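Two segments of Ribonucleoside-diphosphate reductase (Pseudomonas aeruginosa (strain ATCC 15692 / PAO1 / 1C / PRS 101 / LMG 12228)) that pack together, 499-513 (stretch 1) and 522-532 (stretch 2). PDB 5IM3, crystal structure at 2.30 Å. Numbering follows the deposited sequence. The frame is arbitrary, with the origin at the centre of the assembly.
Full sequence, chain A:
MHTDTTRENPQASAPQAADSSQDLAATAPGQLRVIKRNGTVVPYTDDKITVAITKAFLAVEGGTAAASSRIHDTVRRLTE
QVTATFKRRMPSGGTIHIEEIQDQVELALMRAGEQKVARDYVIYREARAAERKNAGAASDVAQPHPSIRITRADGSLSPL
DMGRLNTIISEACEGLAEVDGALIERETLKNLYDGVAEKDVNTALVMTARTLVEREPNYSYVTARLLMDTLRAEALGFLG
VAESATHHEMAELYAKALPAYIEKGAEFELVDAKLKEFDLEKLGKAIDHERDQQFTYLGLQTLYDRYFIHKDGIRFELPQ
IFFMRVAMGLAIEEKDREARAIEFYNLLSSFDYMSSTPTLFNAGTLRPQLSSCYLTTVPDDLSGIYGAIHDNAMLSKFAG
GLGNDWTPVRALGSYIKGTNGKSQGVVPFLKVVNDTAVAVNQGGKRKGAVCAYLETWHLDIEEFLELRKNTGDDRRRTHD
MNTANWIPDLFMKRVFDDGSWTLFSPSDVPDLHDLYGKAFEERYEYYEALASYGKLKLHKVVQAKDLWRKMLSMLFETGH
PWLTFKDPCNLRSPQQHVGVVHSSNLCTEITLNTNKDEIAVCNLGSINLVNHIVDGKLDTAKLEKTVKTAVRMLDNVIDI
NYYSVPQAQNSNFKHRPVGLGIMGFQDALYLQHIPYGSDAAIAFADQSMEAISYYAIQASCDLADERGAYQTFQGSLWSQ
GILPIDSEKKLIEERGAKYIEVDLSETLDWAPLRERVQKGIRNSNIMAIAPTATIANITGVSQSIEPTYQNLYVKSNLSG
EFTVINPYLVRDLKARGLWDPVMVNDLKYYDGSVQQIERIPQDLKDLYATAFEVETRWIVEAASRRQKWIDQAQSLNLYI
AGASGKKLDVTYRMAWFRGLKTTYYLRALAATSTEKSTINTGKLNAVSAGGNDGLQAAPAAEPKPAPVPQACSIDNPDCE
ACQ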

# COMPACT_ATOMS: atom_id res chain seq x y z
N GLY A 499 9.86 27.50 -14.46
CA GLY A 499 8.99 28.59 -14.85
C GLY A 499 7.55 28.15 -15.04
O GLY A 499 7.19 26.98 -14.90
N SER A 500 6.71 29.12 -15.39
CA SER A 500 5.30 28.88 -15.63
C SER A 500 5.06 28.57 -17.11
O SER A 500 5.97 28.63 -17.94
N TRP A 501 3.81 28.26 -17.44
CA TRP A 501 3.45 27.85 -18.79
C TRP A 501 1.96 28.10 -18.98
O TRP A 501 1.15 27.65 -18.15
N THR A 502 1.60 28.81 -20.04
CA THR A 502 0.23 29.22 -20.28
C THR A 502 -0.36 28.43 -21.44
O THR A 502 0.27 28.29 -22.50
N LEU A 503 -1.57 27.91 -21.25
CA LEU A 503 -2.29 27.19 -22.28
C LEU A 503 -3.25 28.13 -23.00
O LEU A 503 -3.92 28.95 -22.37
N PHE A 504 -3.29 28.02 -24.33
CA PHE A 504 -4.13 28.85 -25.17
C PHE A 504 -4.94 27.98 -26.11
O PHE A 504 -4.56 26.84 -26.42
N SER A 505 -6.04 28.51 -26.57
CA SER A 505 -6.67 27.86 -27.72
C SER A 505 -6.07 28.41 -29.01
O SER A 505 -5.86 29.62 -29.13
N PRO A 506 -5.77 27.56 -30.00
CA PRO A 506 -5.12 28.07 -31.22
C PRO A 506 -5.93 29.13 -31.94
O PRO A 506 -5.35 29.97 -32.63
N SER A 507 -7.26 29.13 -31.80
CA SER A 507 -8.08 30.14 -32.47
C SER A 507 -7.80 31.55 -31.96
O SER A 507 -8.04 32.52 -32.68
N ASP A 508 -7.32 31.68 -30.72
CA ASP A 508 -6.88 32.98 -30.22
C ASP A 508 -5.43 33.29 -30.57
O ASP A 508 -5.04 34.47 -30.52
N VAL A 509 -4.63 32.29 -30.92
CA VAL A 509 -3.22 32.48 -31.22
C VAL A 509 -2.90 31.70 -32.50
O VAL A 509 -2.02 30.83 -32.48
N PRO A 510 -3.56 32.00 -33.62
CA PRO A 510 -3.44 31.12 -34.80
C PRO A 510 -2.06 31.12 -35.44
O PRO A 510 -1.80 30.25 -36.28
N ASP A 511 -1.17 32.04 -35.07
CA ASP A 511 0.14 32.13 -35.70
C ASP A 511 1.22 31.33 -34.97
O ASP A 511 2.29 31.12 -35.54
N LEU A 512 0.95 30.87 -33.75
CA LEU A 512 1.99 30.21 -32.96
C LEU A 512 2.42 28.88 -33.57
O LEU A 512 3.62 28.58 -33.65
N HIS A 513 1.46 28.06 -33.99
CA HIS A 513 1.78 26.72 -34.46
C HIS A 513 2.78 26.76 -35.62
O HIS A 513 3.67 25.90 -35.71
N GLU A 522 9.32 34.80 -28.80
CA GLU A 522 8.91 36.20 -28.68
C GLU A 522 7.40 36.33 -28.78
O GLU A 522 6.76 36.98 -27.94
N ARG A 523 6.80 35.73 -29.81
CA ARG A 523 5.36 35.83 -29.99
C ARG A 523 4.61 35.16 -28.85
O ARG A 523 3.56 35.64 -28.42
N TYR A 524 5.14 34.04 -28.34
CA TYR A 524 4.49 33.35 -27.24
C TYR A 524 4.52 34.19 -25.97
O TYR A 524 3.53 34.25 -25.23
N GLU A 525 5.66 34.82 -25.68
CA GLU A 525 5.74 35.68 -24.50
C GLU A 525 4.86 36.91 -24.65
O GLU A 525 4.34 37.42 -23.65
N TYR A 526 4.65 37.38 -25.88
CA TYR A 526 3.71 38.47 -26.12
C TYR A 526 2.29 38.05 -25.74
O TYR A 526 1.59 38.78 -25.04
N TYR A 527 1.86 36.88 -26.21
CA TYR A 527 0.55 36.38 -25.83
C TYR A 527 0.47 36.10 -24.34
O TYR A 527 -0.58 36.30 -23.72
N GLU A 528 1.57 35.63 -23.74
CA GLU A 528 1.59 35.36 -22.31
C GLU A 528 1.34 36.64 -21.51
O GLU A 528 0.53 36.66 -20.58
N ALA A 529 2.03 37.73 -21.88
CA ALA A 529 1.83 39.00 -21.20
C ALA A 529 0.41 39.52 -21.41
O ALA A 529 -0.17 40.14 -20.51
N LEU A 530 -0.16 39.27 -22.58
CA LEU A 530 -1.52 39.70 -22.87
C LEU A 530 -2.51 39.04 -21.92
O LEU A 530 -3.39 39.70 -21.35
N ALA A 531 -2.39 37.72 -21.73
CA ALA A 531 -3.31 37.01 -20.86
C ALA A 531 -3.18 37.46 -19.41
O ALA A 531 -4.18 37.50 -18.68
N SER A 532 -1.97 37.79 -18.97
CA SER A 532 -1.77 38.25 -17.60
C SER A 532 -2.41 39.61 -17.35
O SER A 532 -2.66 39.96 -16.20

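Which side chains bring the strand and the helix together? Strand 500-504 crosses helix 522-532 almost at right angles, at 84°, and the two bury 605 Å² between them together with the loop that follows the strand. From the strand, Thr-502 and Phe-504 (both m) point toward the helix, while Leu-503 between them points away. From the helix, Arg-523, Tyr-527 and Ala-531 point toward stretch 1; Tyr-524 (t) leaves its backbone sideways, but its ring reaches in.

How do the aromatic rings meet? Trp-501 (t) starts away from the helix, yet its six-membered ring swings back into an offset stack with Tyr-524, centroids 4.7 Å apart and planes at 14°. Phe-504 instead presents its edge to the face of the Tyr-524 ring, with planes at 79°. The Phe-504 ring also reaches Ala-531, with CE1 4.1 Å from CB of the alanine.

What fills the space around Tyr-527 (m)? Val-509 (m) places CG1 over one face of its ring, 3.4 Å from the ring centroid, in a CH-pi contact. Leu-512 (m, t) lies at the ring edge, its CG 3.9 Å from Tyr-527 CD2, and also touches Tyr-524, where the CD1 atoms of the two residues are 3.9 Å apart.

Where do the polar groups find partners? Tyr-524 OH donates to the backbone O of Thr-502 at 2.7 Å, so the ring that packs against Trp-501 and Phe-504 is also tied to the strand. Asp-511 (p) serves two helix residues: its OD1 accepts from Tyr-527 OH at 2.7 Å, and its OD2 forms a salt bridge with Arg-523 NE at 2.8 Å. Within the helix, a weak bond from Arg-523 NH2 to Tyr-527 OH, 3.0 Å, links these two partners. The carboxylate of Glu-528 is hydrogen-bonded elsewhere in the structure, while its CG lies 3.3 Å from Thr-502 OG1.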

# COMPACT_ATOMS: atom_id res chain seq x y z
CB SER A 500 4.47 30.08 -15.17
OG SER A 500 4.83 31.23 -15.92
CB TRP A 501 3.79 26.37 -19.01
CG TRP A 501 3.52 25.85 -20.39
CD1 TRP A 501 2.56 24.95 -20.75
CD2 TRP A 501 4.21 26.20 -21.60
NE1 TRP A 501 2.61 24.71 -22.10
CE2 TRP A 501 3.62 25.47 -22.65
CE3 TRP A 501 5.28 27.05 -21.89
CZ2 TRP A 501 4.05 25.57 -23.97
CZ3 TRP A 501 5.71 27.15 -23.21
CH2 TRP A 501 5.10 26.41 -24.23
CB THR A 502 0.15 30.72 -20.58
OG1 THR A 502 0.71 31.45 -19.49
CG2 THR A 502 -1.30 31.15 -20.78
CB LEU A 503 -3.06 26.01 -21.69
CG LEU A 503 -2.28 25.09 -20.74
CD1 LEU A 503 -3.12 23.91 -20.30
CD2 LEU A 503 -0.99 24.62 -21.39
CB PHE A 504 -3.32 29.84 -26.02
CG PHE A 504 -2.47 30.79 -25.23
CD1 PHE A 504 -3.02 31.91 -24.64
CD2 PHE A 504 -1.10 30.58 -25.11
CE1 PHE A 504 -2.23 32.79 -23.92
CE2 PHE A 504 -0.31 31.45 -24.39
CZ PHE A 504 -0.87 32.56 -23.81
CB SER A 505 -8.17 28.10 -27.73
OG SER A 505 -8.75 27.55 -28.90
CB PRO A 506 -4.95 26.81 -32.08
CG PRO A 506 -5.92 25.83 -31.53
CD PRO A 506 -6.01 26.11 -30.07
CB SER A 507 -9.56 29.81 -32.32
OG SER A 507 -9.91 29.62 -30.96
CB ASP A 508 -7.05 33.04 -28.70
CG ASP A 508 -8.50 33.04 -28.27
OD1 ASP A 508 -9.29 33.85 -28.80
OD2 ASP A 508 -8.86 32.22 -27.40
CB VAL A 509 -2.34 32.05 -30.04
CG1 VAL A 509 -2.54 32.99 -28.86
CG2 VAL A 509 -2.64 30.60 -29.63
CB PRO A 510 -4.49 31.68 -35.76
CG PRO A 510 -4.69 33.11 -35.34
CD PRO A 510 -4.49 33.12 -33.85
CB ASP A 511 0.57 33.60 -35.81
CG ASP A 511 0.44 34.35 -34.49
OD1 ASP A 511 -0.53 34.10 -33.75
OD2 ASP A 511 1.32 35.19 -34.20
CB LEU A 512 1.50 29.97 -31.52
CG LEU A 512 1.51 31.14 -30.53
CD1 LEU A 512 1.14 30.63 -29.15
CD2 LEU A 512 2.86 31.85 -30.50
CB HIS A 513 0.50 26.00 -34.88
CG HIS A 513 0.71 24.59 -35.32
ND1 HIS A 513 1.45 23.68 -34.58
CD2 HIS A 513 0.29 23.93 -36.42
CE1 HIS A 513 1.46 22.52 -35.21
NE2 HIS A 513 0.76 22.64 -36.33
CB GLU A 522 9.60 37.03 -29.77
CG GLU A 522 9.05 38.44 -29.92
CD GLU A 522 9.78 39.25 -30.97
OE1 GLU A 522 10.87 38.81 -31.40
OE2 GLU A 522 9.27 40.32 -31.36
CB ARG A 523 4.96 35.23 -31.34
CG ARG A 523 3.52 35.50 -31.76
CD ARG A 523 3.25 36.99 -31.90
NE ARG A 523 1.91 37.26 -32.40
CZ ARG A 523 1.36 38.47 -32.44
NH1 ARG A 523 2.05 39.53 -32.01
NH2 ARG A 523 0.13 38.64 -32.91
CB TYR A 524 5.15 32.00 -26.99
CG TYR A 524 4.52 31.25 -25.84
CD1 TYR A 524 3.51 30.33 -26.05
CD2 TYR A 524 4.93 31.48 -24.53
CE1 TYR A 524 2.93 29.65 -25.00
CE2 TYR A 524 4.35 30.81 -23.47
CZ TYR A 524 3.35 29.89 -23.71
OH TYR A 524 2.78 29.22 -22.66
CB GLU A 525 7.20 36.08 -24.25
CG GLU A 525 8.06 34.92 -23.74
CD GLU A 525 9.52 35.31 -23.55
OE1 GLU A 525 9.90 36.43 -23.94
OE2 GLU A 525 10.28 34.49 -22.99
CB TYR A 526 3.79 38.91 -27.58
CG TYR A 526 2.65 39.79 -28.05
CD1 TYR A 526 2.70 41.17 -27.90
CD2 TYR A 526 1.52 39.24 -28.65
CE1 TYR A 526 1.66 41.98 -28.33
CE2 TYR A 526 0.48 40.04 -29.08
CZ TYR A 526 0.56 41.40 -28.92
OH TYR A 526 -0.48 42.20 -29.36
CB TYR A 527 0.22 35.11 -26.63
CG TYR A 527 -0.15 35.37 -28.07
CD1 TYR A 527 -1.05 36.38 -28.41
CD2 TYR A 527 0.40 34.61 -29.10
CE1 TYR A 527 -1.38 36.62 -29.73
CE2 TYR A 527 0.07 34.85 -30.42
CZ TYR A 527 -0.82 35.85 -30.73
OH TYR A 527 -1.16 36.09 -32.04
CB GLU A 528 2.93 34.73 -21.92
CG GLU A 528 2.82 33.49 -21.05
CD GLU A 528 4.18 32.95 -20.62
OE1 GLU A 528 5.20 33.45 -21.14
OE2 GLU A 528 4.21 32.04 -19.77
CB ALA A 529 2.85 40.02 -21.70
CB LEU A 530 -1.87 39.37 -24.32
CG LEU A 530 -2.44 40.48 -25.20
CD1 LEU A 530 -1.49 41.66 -25.31
CD2 LEU A 530 -2.74 39.90 -26.57
CB ALA A 531 -3.07 35.50 -20.96
CB SER A 532 -0.28 38.30 -17.27
OG SER A 532 0.36 39.36 -17.94